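Local structure of aspartyl-tRNA synthetase 2 (Thermus thermophilus, 1N9W) at residues G134-L139 with F144-T149; L181-M186 with S216-M221; Y302-E305 with S309-L312. The protein catalyses the ATP-dependent attachment of L-aspartate to both tRNA(Asp) and tRNA(Asn), by way of an aspartyl-adenylate intermediate. One frame throughout, in Å; residues are numbered along the deposited sequence.

All three contacts join a helix to a strand of one large mixed sheet, that of the class II catalytic domain, but at different places along it. Contacts 1 and 2 are neighbours, with centres 10 Å apart; Val219 of contact 2 packs on both Phe135 and Phe144 of contact 1, and both reach the second subunit. Contact 1 is fully buried and combines a leucine methyl laid on an aromatic ring with charges shared across the dimer. Contact 2, only partly buried, is a polar face at the predicted aspartate site. Contact 3, about 28 Å from contact 1 between centres, is a local helix-to-strand connection, with a buried alanine-leucine core and an exposed lysine at its margin.

Contact 1 of 3, residues G134-L139 with F144-T149; sequences GFRRYL and FTEIFT
Leu139 and Phe144, with Arg136 and Glu146, tie the end of helix 119-141 to the short strand 145-146, the helix-then-strand unit known in class II synthetases as motif 1, which builds the dimer interface. Leu139 sets its CD2 methyl squarely over the middle of the Phe144 ring, 3.6 Å from the centroid and only 5° off the ring normal. A branched leucine suits this CH-pi contact because it can offer one methyl to each of two rings, CD2 to Phe144 and CD1 to Phe135. The turn between helix and strand is fastened by Phe144 N, which bonds to Leu139 O at 2.9 Å. A few residues along, the charged pair closes the other end: Arg136 NE gives a hydrogen bond to Glu146 OE2 at 3.1 Å, as part of a salt bridge. The bond is bent, 136° at the hydrogen, and the nitrogen approaches from above the carboxylate plane. Glu146 reaches across because its CG stands anti to the backbone N (chi1 173°) and the chain beyond stays extended.

The polar ends are shared with the other half of the dimer. Arg136 NH2 makes a salt bridge to Glu146 OE2 of the second subunit, and Glu146 OE1 one to Arg136 NH1 of that subunit. Two arginines and two glutamates thus form a buried network in which each charge has partners on both chains; long, multidentate side chains suit that task, and the mutual compensation probably keeps them ionised.

Further out, Val219 of strand 215-222 packs against Leu139, while Thr145 and Ile147 make backbone bonds to strand 192-198. The second methyl of Leu139, CD1, lies 3.6 Å above the plane of the Phe135 ring, displaced toward its rim.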
loop_
_atom_site.group_PDB
_atom_site.type_symbol
_atom_site.label_atom_id
_atom_site.label_comp_id
_atom_site.label_asym_id
_atom_site.label_seq_id
_atom_site.Cartn_x
_atom_site.Cartn_y
_atom_site.Cartn_z
ATOM N N GLY B 134 5.345 7.191 -4.395
ATOM C CA GLY B 134 5.037 8.351 -5.221
ATOM C C GLY B 134 3.650 8.228 -5.811
ATOM O O GLY B 134 2.912 9.208 -5.929
ATOM N N PHE B 135 3.303 7.002 -6.180
ATOM C CA PHE B 135 2.007 6.682 -6.762
ATOM C C PHE B 135 0.887 7.108 -5.819
ATOM O O PHE B 135 -0.010 7.855 -6.205
ATOM C CB PHE B 135 1.941 5.175 -7.003
ATOM C CG PHE B 135 0.640 4.695 -7.566
ATOM C CD1 PHE B 135 0.355 4.846 -8.923
ATOM C CD2 PHE B 135 -0.300 4.074 -6.745
ATOM C CE1 PHE B 135 -0.841 4.379 -9.451
ATOM C CE2 PHE B 135 -1.500 3.605 -7.263
ATOM C CZ PHE B 135 -1.778 3.755 -8.620
ATOM N N ARG B 136 0.954 6.631 -4.574
ATOM C CA ARG B 136 -0.057 6.948 -3.570
ATOM C C ARG B 136 -0.087 8.428 -3.159
ATOM O O ARG B 136 -1.158 8.978 -2.896
ATOM C CB ARG B 136 0.143 6.081 -2.318
ATOM C CG ARG B 136 0.090 4.574 -2.554
ATOM C CD ARG B 136 -0.390 3.851 -1.286
ATOM N NE ARG B 136 -0.215 2.393 -1.324
ATOM C CZ ARG B 136 0.928 1.765 -1.069
ATOM N NH1 ARG B 136 2.013 2.464 -0.749
ATOM N NH2 ARG B 136 0.989 0.436 -1.135
ATOM N N ARG B 137 1.082 9.060 -3.094
ATOM C CA ARG B 137 1.168 10.464 -2.708
ATOM C C ARG B 137 0.470 11.342 -3.743
ATOM O O ARG B 137 -0.418 12.119 -3.399
ATOM C CB ARG B 137 2.634 10.907 -2.577
ATOM C CG ARG B 137 2.839 12.192 -1.763
ATOM C CD ARG B 137 4.184 12.886 -2.028
ATOM N NE ARG B 137 5.379 12.138 -1.621
ATOM C CZ ARG B 137 5.665 11.760 -0.374
ATOM N NH1 ARG B 137 4.835 12.047 0.618
ATOM N NH2 ARG B 137 6.798 11.120 -0.111
ATOM N N TYR B 138 0.864 11.215 -5.007
ATOM C CA TYR B 138 0.259 12.032 -6.053
ATOM C C TYR B 138 -1.256 11.906 -6.057
ATOM O O TYR B 138 -1.960 12.907 -6.067
ATOM C CB TYR B 138 0.793 11.653 -7.442
ATOM C CG TYR B 138 0.094 12.421 -8.547
ATOM C CD1 TYR B 138 0.405 13.761 -8.804
ATOM C CD2 TYR B 138 -0.954 11.838 -9.265
ATOM C CE1 TYR B 138 -0.324 14.505 -9.737
ATOM C CE2 TYR B 138 -1.688 12.571 -10.197
ATOM C CZ TYR B 138 -1.365 13.905 -10.425
ATOM O OH TYR B 138 -2.101 14.641 -11.318
ATOM N N LEU B 139 -1.754 10.675 -6.043
ATOM C CA LEU B 139 -3.195 10.455 -6.053
ATOM C C LEU B 139 -3.877 10.950 -4.771
ATOM O O LEU B 139 -4.966 11.529 -4.837
ATOM C CB LEU B 139 -3.498 8.972 -6.306
ATOM C CG LEU B 139 -3.061 8.462 -7.700
ATOM C CD1 LEU B 139 -3.144 6.939 -7.750
ATOM C CD2 LEU B 139 -3.939 9.096 -8.802
ATOM N N PHE B 144 -7.782 11.243 -4.085
ATOM C CA PHE B 144 -8.167 9.861 -4.349
ATOM C C PHE B 144 -8.221 9.155 -3.007
ATOM O O PHE B 144 -7.585 9.586 -2.042
ATOM C CB PHE B 144 -7.142 9.149 -5.229
ATOM C CG PHE B 144 -7.280 9.451 -6.686
ATOM C CD1 PHE B 144 -7.044 10.732 -7.168
ATOM C CD2 PHE B 144 -7.649 8.448 -7.581
ATOM C CE1 PHE B 144 -7.173 11.016 -8.520
ATOM C CE2 PHE B 144 -7.783 8.716 -8.938
ATOM C CZ PHE B 144 -7.545 10.004 -9.412
ATOM N N THR B 145 -8.993 8.078 -2.939
ATOM C CA THR B 145 -9.098 7.293 -1.715
ATOM C C THR B 145 -8.634 5.856 -2.000
ATOM O O THR B 145 -9.155 5.191 -2.896
ATOM C CB THR B 145 -10.558 7.271 -1.175
ATOM O OG1 THR B 145 -10.913 8.578 -0.709
ATOM C CG2 THR B 145 -10.699 6.281 -0.025
ATOM N N GLU B 146 -7.637 5.397 -1.240
ATOM C CA GLU B 146 -7.108 4.042 -1.401
ATOM C C GLU B 146 -8.167 3.047 -0.949
ATOM O O GLU B 146 -8.792 3.224 0.099
ATOM C CB GLU B 146 -5.828 3.851 -0.574
ATOM C CG GLU B 146 -5.293 2.413 -0.543
ATOM C CD GLU B 146 -3.834 2.319 -0.105
ATOM O OE1 GLU B 146 -3.418 3.095 0.783
ATOM O OE2 GLU B 146 -3.105 1.454 -0.643
ATOM N N ILE B 147 -8.383 2.009 -1.751
ATOM C CA ILE B 147 -9.361 0.996 -1.409
ATOM C C ILE B 147 -8.719 -0.375 -1.363
ATOM O O ILE B 147 -7.603 -0.574 -1.851
ATOM C CB ILE B 147 -10.502 0.936 -2.427
ATOM C CG1 ILE B 147 -9.938 0.560 -3.801
ATOM C CG2 ILE B 147 -11.245 2.270 -2.447
ATOM C CD1 ILE B 147 -10.957 0.559 -4.915
ATOM N N PHE B 148 -9.449 -1.318 -0.779
ATOM C CA PHE B 148 -8.991 -2.689 -0.647
ATOM C C PHE B 148 -10.143 -3.616 -1.014
ATOM O O PHE B 148 -11.092 -3.767 -0.245
ATOM C CB PHE B 148 -8.535 -2.933 0.793
ATOM C CG PHE B 148 -7.578 -1.886 1.298
ATOM C CD1 PHE B 148 -8.047 -0.696 1.848
ATOM C CD2 PHE B 148 -6.206 -2.065 1.170
ATOM C CE1 PHE B 148 -7.162 0.302 2.246
ATOM C CE2 PHE B 148 -5.313 -1.071 1.566
ATOM C CZ PHE B 148 -5.791 0.110 2.108
ATOM N N THR B 149 -10.060 -4.222 -2.195
ATOM C CA THR B 149 -11.104 -5.115 -2.681
ATOM C C THR B 149 -10.713 -6.589 -2.585
ATOM O O THR B 149 -9.539 -6.927 -2.411
ATOM C CB THR B 149 -11.487 -4.786 -4.146
ATOM O OG1 THR B 149 -10.340 -4.916 -4.989
ATOM C CG2 THR B 149 -12.027 -3.360 -4.246
#

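Contact 2 of 3, residues L181-M186 with S216-M221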
loop_
_atom_site.group_PDB
_atom_site.type_symbol
_atom_site.label_atom_id
_atom_site.label_comp_id
_atom_site.label_asym_id
_atom_site.label_seq_id
_atom_site.Cartn_x
_atom_site.Cartn_y
_atom_site.Cartn_z
ATOM N N LEU B 181 -15.077 -4.678 -11.471
ATOM C CA LEU B 181 -16.382 -4.216 -11.023
ATOM C C LEU B 181 -16.282 -3.470 -9.702
ATOM O O LEU B 181 -16.913 -2.432 -9.518
ATOM C CB LEU B 181 -17.332 -5.403 -10.854
ATOM C CG LEU B 181 -18.649 -5.145 -10.125
ATOM C CD1 LEU B 181 -19.492 -4.165 -10.917
ATOM C CD2 LEU B 181 -19.399 -6.456 -9.930
ATOM N N TYR B 182 -15.492 -4.003 -8.778
ATOM C CA TYR B 182 -15.352 -3.365 -7.480
ATOM C C TYR B 182 -14.820 -1.946 -7.600
ATOM O O TYR B 182 -15.306 -1.045 -6.927
ATOM C CB TYR B 182 -14.447 -4.191 -6.565
ATOM C CG TYR B 182 -15.028 -5.538 -6.193
ATOM C CD1 TYR B 182 -16.377 -5.669 -5.845
ATOM C CD2 TYR B 182 -14.224 -6.682 -6.158
ATOM C CE1 TYR B 182 -16.910 -6.907 -5.468
ATOM C CE2 TYR B 182 -14.744 -7.923 -5.779
ATOM C CZ TYR B 182 -16.086 -8.026 -5.435
ATOM O OH TYR B 182 -16.597 -9.243 -5.047
ATOM N N LYS B 183 -13.836 -1.738 -8.465
ATOM C CA LYS B 183 -13.278 -0.407 -8.624
ATOM C C LYS B 183 -14.296 0.567 -9.213
ATOM O O LYS B 183 -14.232 1.769 -8.951
ATOM C CB LYS B 183 -12.013 -0.467 -9.485
ATOM C CG LYS B 183 -10.893 -1.272 -8.838
ATOM C CD LYS B 183 -9.705 -1.475 -9.765
ATOM C CE LYS B 183 -8.538 -2.156 -9.040
ATOM N NZ LYS B 183 -8.868 -3.486 -8.454
ATOM N N GLN B 184 -15.239 0.062 -10.000
ATOM C CA GLN B 184 -16.250 0.938 -10.587
ATOM C C GLN B 184 -17.272 1.307 -9.529
ATOM O O GLN B 184 -17.681 2.464 -9.419
ATOM C CB GLN B 184 -16.929 0.249 -11.764
ATOM C CG GLN B 184 -15.932 -0.223 -12.791
ATOM C CD GLN B 184 -16.586 -0.808 -14.005
ATOM O OE1 GLN B 184 -16.851 -0.043 -14.960
ATOM N NE2 GLN B 184 -16.856 -2.028 -13.995
ATOM N N ILE B 185 -17.672 0.318 -8.745
ATOM C CA ILE B 185 -18.625 0.550 -7.678
ATOM C C ILE B 185 -18.045 1.563 -6.705
ATOM O O ILE B 185 -18.759 2.437 -6.215
ATOM C CB ILE B 185 -18.935 -0.741 -6.912
ATOM C CG1 ILE B 185 -19.588 -1.753 -7.856
ATOM C CG2 ILE B 185 -19.840 -0.442 -5.726
ATOM C CD1 ILE B 185 -19.906 -3.080 -7.204
ATOM N N MET B 186 -16.750 1.458 -6.424
ATOM C CA MET B 186 -16.147 2.399 -5.486
ATOM C C MET B 186 -16.039 3.803 -6.085
ATOM O O MET B 186 -15.917 4.778 -5.351
ATOM C CB MET B 186 -14.784 1.887 -4.990
ATOM C CG MET B 186 -14.880 0.639 -4.092
ATOM S SD MET B 186 -16.144 0.739 -2.806
ATOM C CE MET B 186 -15.328 1.795 -1.652
ATOM N N SER B 216 -0.001 -4.755 -9.322
ATOM C CA SER B 216 -0.712 -3.842 -10.209
ATOM C C SER B 216 -1.125 -2.567 -9.482
ATOM O O SER B 216 -1.678 -2.620 -8.384
ATOM C CB SER B 216 -1.948 -4.539 -10.774
ATOM O OG SER B 216 -2.604 -3.713 -11.714
ATOM N N LEU B 217 -0.843 -1.421 -10.092
ATOM C CA LEU B 217 -1.216 -0.138 -9.498
ATOM C C LEU B 217 -2.398 0.353 -10.321
ATOM O O LEU B 217 -2.232 0.922 -11.399
ATOM C CB LEU B 217 -0.047 0.859 -9.577
ATOM C CG LEU B 217 1.359 0.277 -9.329
ATOM C CD1 LEU B 217 2.390 1.365 -9.605
ATOM C CD2 LEU B 217 1.485 -0.257 -7.906
ATOM N N ASP B 218 -3.592 0.102 -9.799
ATOM C CA ASP B 218 -4.842 0.454 -10.451
ATOM C C ASP B 218 -5.391 1.818 -10.044
ATOM O O ASP B 218 -5.313 2.229 -8.877
ATOM C CB ASP B 218 -5.886 -0.626 -10.161
ATOM C CG ASP B 218 -5.422 -2.020 -10.587
ATOM O OD1 ASP B 218 -6.112 -3.005 -10.267
ATOM O OD2 ASP B 218 -4.371 -2.128 -11.242
ATOM N N VAL B 219 -5.964 2.507 -11.026
ATOM C CA VAL B 219 -6.544 3.828 -10.828
ATOM C C VAL B 219 -7.899 3.873 -11.536
ATOM O O VAL B 219 -8.022 3.419 -12.670
ATOM C CB VAL B 219 -5.634 4.930 -11.427
ATOM C CG1 VAL B 219 -6.179 6.304 -11.071
ATOM C CG2 VAL B 219 -4.211 4.771 -10.922
ATOM N N GLU B 220 -8.910 4.408 -10.863
ATOM C CA GLU B 220 -10.242 4.527 -11.448
ATOM C C GLU B 220 -10.819 5.856 -10.942
ATOM O O GLU B 220 -10.782 6.142 -9.741
ATOM C CB GLU B 220 -11.128 3.339 -11.026
ATOM C CG GLU B 220 -12.382 3.111 -11.888
ATOM C CD GLU B 220 -12.099 2.446 -13.239
ATOM O OE1 GLU B 220 -13.020 2.412 -14.083
ATOM O OE2 GLU B 220 -10.975 1.950 -13.463
ATOM N N MET B 221 -11.314 6.679 -11.866
ATOM C CA MET B 221 -11.885 7.978 -11.508
ATOM C C MET B 221 -13.140 8.291 -12.323
ATOM O O MET B 221 -13.227 7.940 -13.499
ATOM C CB MET B 221 -10.833 9.093 -11.693
ATOM C CG MET B 221 -10.445 9.419 -13.129
ATOM S SD MET B 221 -9.079 10.618 -13.304
ATOM C CE MET B 221 -9.674 12.007 -12.347
#
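Lys183 and Glu220 mark the closest backbone approach, 6.4 Å between their CA atoms, where the axis of helix segment 181-186 passes 8.2 Å from that of strand segment 216-221, their directions 39° apart. Lys183 points at the strand and runs extended until its last torsion, where a bend (chi4 58°) turns NZ aside. Its end crosses the Asp218 side chain at about a right angle. NZ comes 3.3 Å from Asp218 OD1, a salt bridge to be read with caution because the position of that oxygen is less certain. The firmer anchor of the ammonium group is Glu195, on the adjoining strand 192-198. Strand 215-222 pairs antiparallel with 192-198, the two strands of class II motif 2, on its one side and with 387-393 of motif 3 on its other, so the helix looks onto the floor of the active site. Lys183 belongs to the region predicted to bind aspartate, and a long flexible cation suits a pocket for a substrate carboxylate. Glu220 bends at chi2 (77°), laying its CG 3.7 Å from Lys183 O and its OE1 4.1 Å from Gln184 CG. The carboxylate itself is held by Arg352, a predicted aspartate ligand that it probably helps to position. Gln184 donates from NE2 to the hydroxyl of Tyr376.

Contact 3 of 3, residues Y302-E305 with S309-L312; sequences YAKE and SDWL
Asp310 OD2 accepts a hydrogen bond from the backbone N of Ser262 and also lies 3.9 Å from Lys304 NZ, a long salt bridge. The other oxygen, OD1, pairs with Arg342, so the carboxylate is held at both ends and the exposed lysine adds only a weak pull. Lys304 lies alongside Asp310, pointing the same way: its chain bends at chi2 (53°), which carries its CD to within 3.9 Å of Ser309 O. The same carbonyl receives a CA-H...O contact from Lys304 CA at 3.3 Å, evidence of how closely the backbones approach. Inside, Ala303 turns its methyl toward the strand and meets both CB and CD2 of Leu312, each at 4.1 Å; a small residue lets helix and strand come near. Ser309 OG donates to Trp311 O at 2.8 Å, in the carbonyl plane and on a lone pair, which braces the entry into the strand. The contact thus joins helix 293-306 to strand 311-315, which runs between strands 336-341 and 269-271; Tyr302 packs on helix 272-283, and Trp311 on helix 227-248.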
loop_
_atom_site.group_PDB
_atom_site.type_symbol
_atom_site.label_atom_id
_atom_site.label_comp_id
_atom_site.label_asym_id
_atom_site.label_seq_id
_atom_site.Cartn_x
_atom_site.Cartn_y
_atom_site.Cartn_z
ATOM N N TYR B 302 10.733 3.071 -32.664
ATOM C CA TYR B 302 10.198 4.084 -33.571
ATOM C C TYR B 302 10.070 5.438 -32.873
ATOM O O TYR B 302 10.665 6.433 -33.298
ATOM C CB TYR B 302 8.820 3.648 -34.092
ATOM C CG TYR B 302 8.129 4.676 -34.973
ATOM C CD1 TYR B 302 8.510 4.858 -36.306
ATOM C CD2 TYR B 302 7.110 5.484 -34.464
ATOM C CE1 TYR B 302 7.893 5.826 -37.110
ATOM C CE2 TYR B 302 6.490 6.455 -35.258
ATOM C CZ TYR B 302 6.886 6.620 -36.578
ATOM O OH TYR B 302 6.290 7.587 -37.359
ATOM N N ALA B 303 9.287 5.458 -31.797
ATOM C CA ALA B 303 9.047 6.668 -31.022
ATOM C C ALA B 303 10.333 7.254 -30.458
ATOM O O ALA B 303 10.527 8.470 -30.461
ATOM C CB ALA B 303 8.075 6.367 -29.890
ATOM N N LYS B 304 11.212 6.386 -29.972
ATOM C CA LYS B 304 12.471 6.842 -29.406
ATOM C C LYS B 304 13.290 7.632 -30.423
ATOM O O LYS B 304 13.969 8.598 -30.074
ATOM C CB LYS B 304 13.287 5.652 -28.896
ATOM C CG LYS B 304 14.609 6.055 -28.270
ATOM C CD LYS B 304 14.390 7.106 -27.191
ATOM C CE LYS B 304 15.699 7.698 -26.708
ATOM N NZ LYS B 304 15.466 8.885 -25.833
ATOM N N GLU B 305 13.220 7.221 -31.683
ATOM C CA GLU B 305 13.964 7.887 -32.745
ATOM C C GLU B 305 13.225 9.098 -33.307
ATOM O O GLU B 305 13.842 10.102 -33.660
ATOM C CB GLU B 305 14.260 6.890 -33.871
ATOM C CG GLU B 305 15.084 7.454 -35.020
ATOM C CD GLU B 305 16.351 8.138 -34.543
ATOM O OE1 GLU B 305 17.109 7.515 -33.766
ATOM O OE2 GLU B 305 16.591 9.294 -34.953
ATOM N N SER B 309 11.466 10.028 -27.326
ATOM C CA SER B 309 10.670 9.710 -26.152
ATOM C C SER B 309 10.703 8.223 -25.823
ATOM O O SER B 309 10.566 7.371 -26.706
ATOM C CB SER B 309 9.226 10.160 -26.392
ATOM O OG SER B 309 8.365 9.751 -25.351
ATOM N N ASP B 310 10.889 7.917 -24.544
ATOM C CA ASP B 310 10.932 6.532 -24.080
ATOM C C ASP B 310 9.513 6.007 -23.914
ATOM O O ASP B 310 9.298 4.807 -23.733
ATOM C CB ASP B 310 11.672 6.463 -22.742
ATOM C CG ASP B 310 13.150 6.740 -22.885
ATOM O OD1 ASP B 310 13.879 5.830 -23.329
ATOM O OD2 ASP B 310 13.585 7.865 -22.557
ATOM N N TRP B 311 8.549 6.920 -23.997
ATOM C CA TRP B 311 7.140 6.578 -23.826
ATOM C C TRP B 311 6.313 6.753 -25.099
ATOM O O TRP B 311 6.607 7.610 -25.935
ATOM C CB TRP B 311 6.531 7.445 -22.725
ATOM C CG TRP B 311 7.461 7.711 -21.581
ATOM C CD1 TRP B 311 8.490 8.606 -21.552
ATOM C CD2 TRP B 311 7.450 7.071 -20.298
ATOM N NE1 TRP B 311 9.122 8.564 -20.333
ATOM C CE2 TRP B 311 8.504 7.634 -19.548
ATOM C CE3 TRP B 311 6.649 6.077 -19.718
ATOM C CZ2 TRP B 311 8.779 7.234 -18.233
ATOM C CZ3 TRP B 311 6.923 5.683 -18.415
ATOM C CH2 TRP B 311 7.982 6.261 -17.687
ATOM N N LEU B 312 5.266 5.947 -25.223
ATOM C CA LEU B 312 4.389 6.012 -26.382
ATOM C C LEU B 312 2.967 5.548 -26.084
ATOM O O LEU B 312 2.747 4.405 -25.690
ATOM C CB LEU B 312 4.961 5.162 -27.522
ATOM C CG LEU B 312 4.083 4.995 -28.766
ATOM C CD1 LEU B 312 3.895 6.336 -29.468
ATOM C CD2 LEU B 312 4.730 3.985 -29.705
#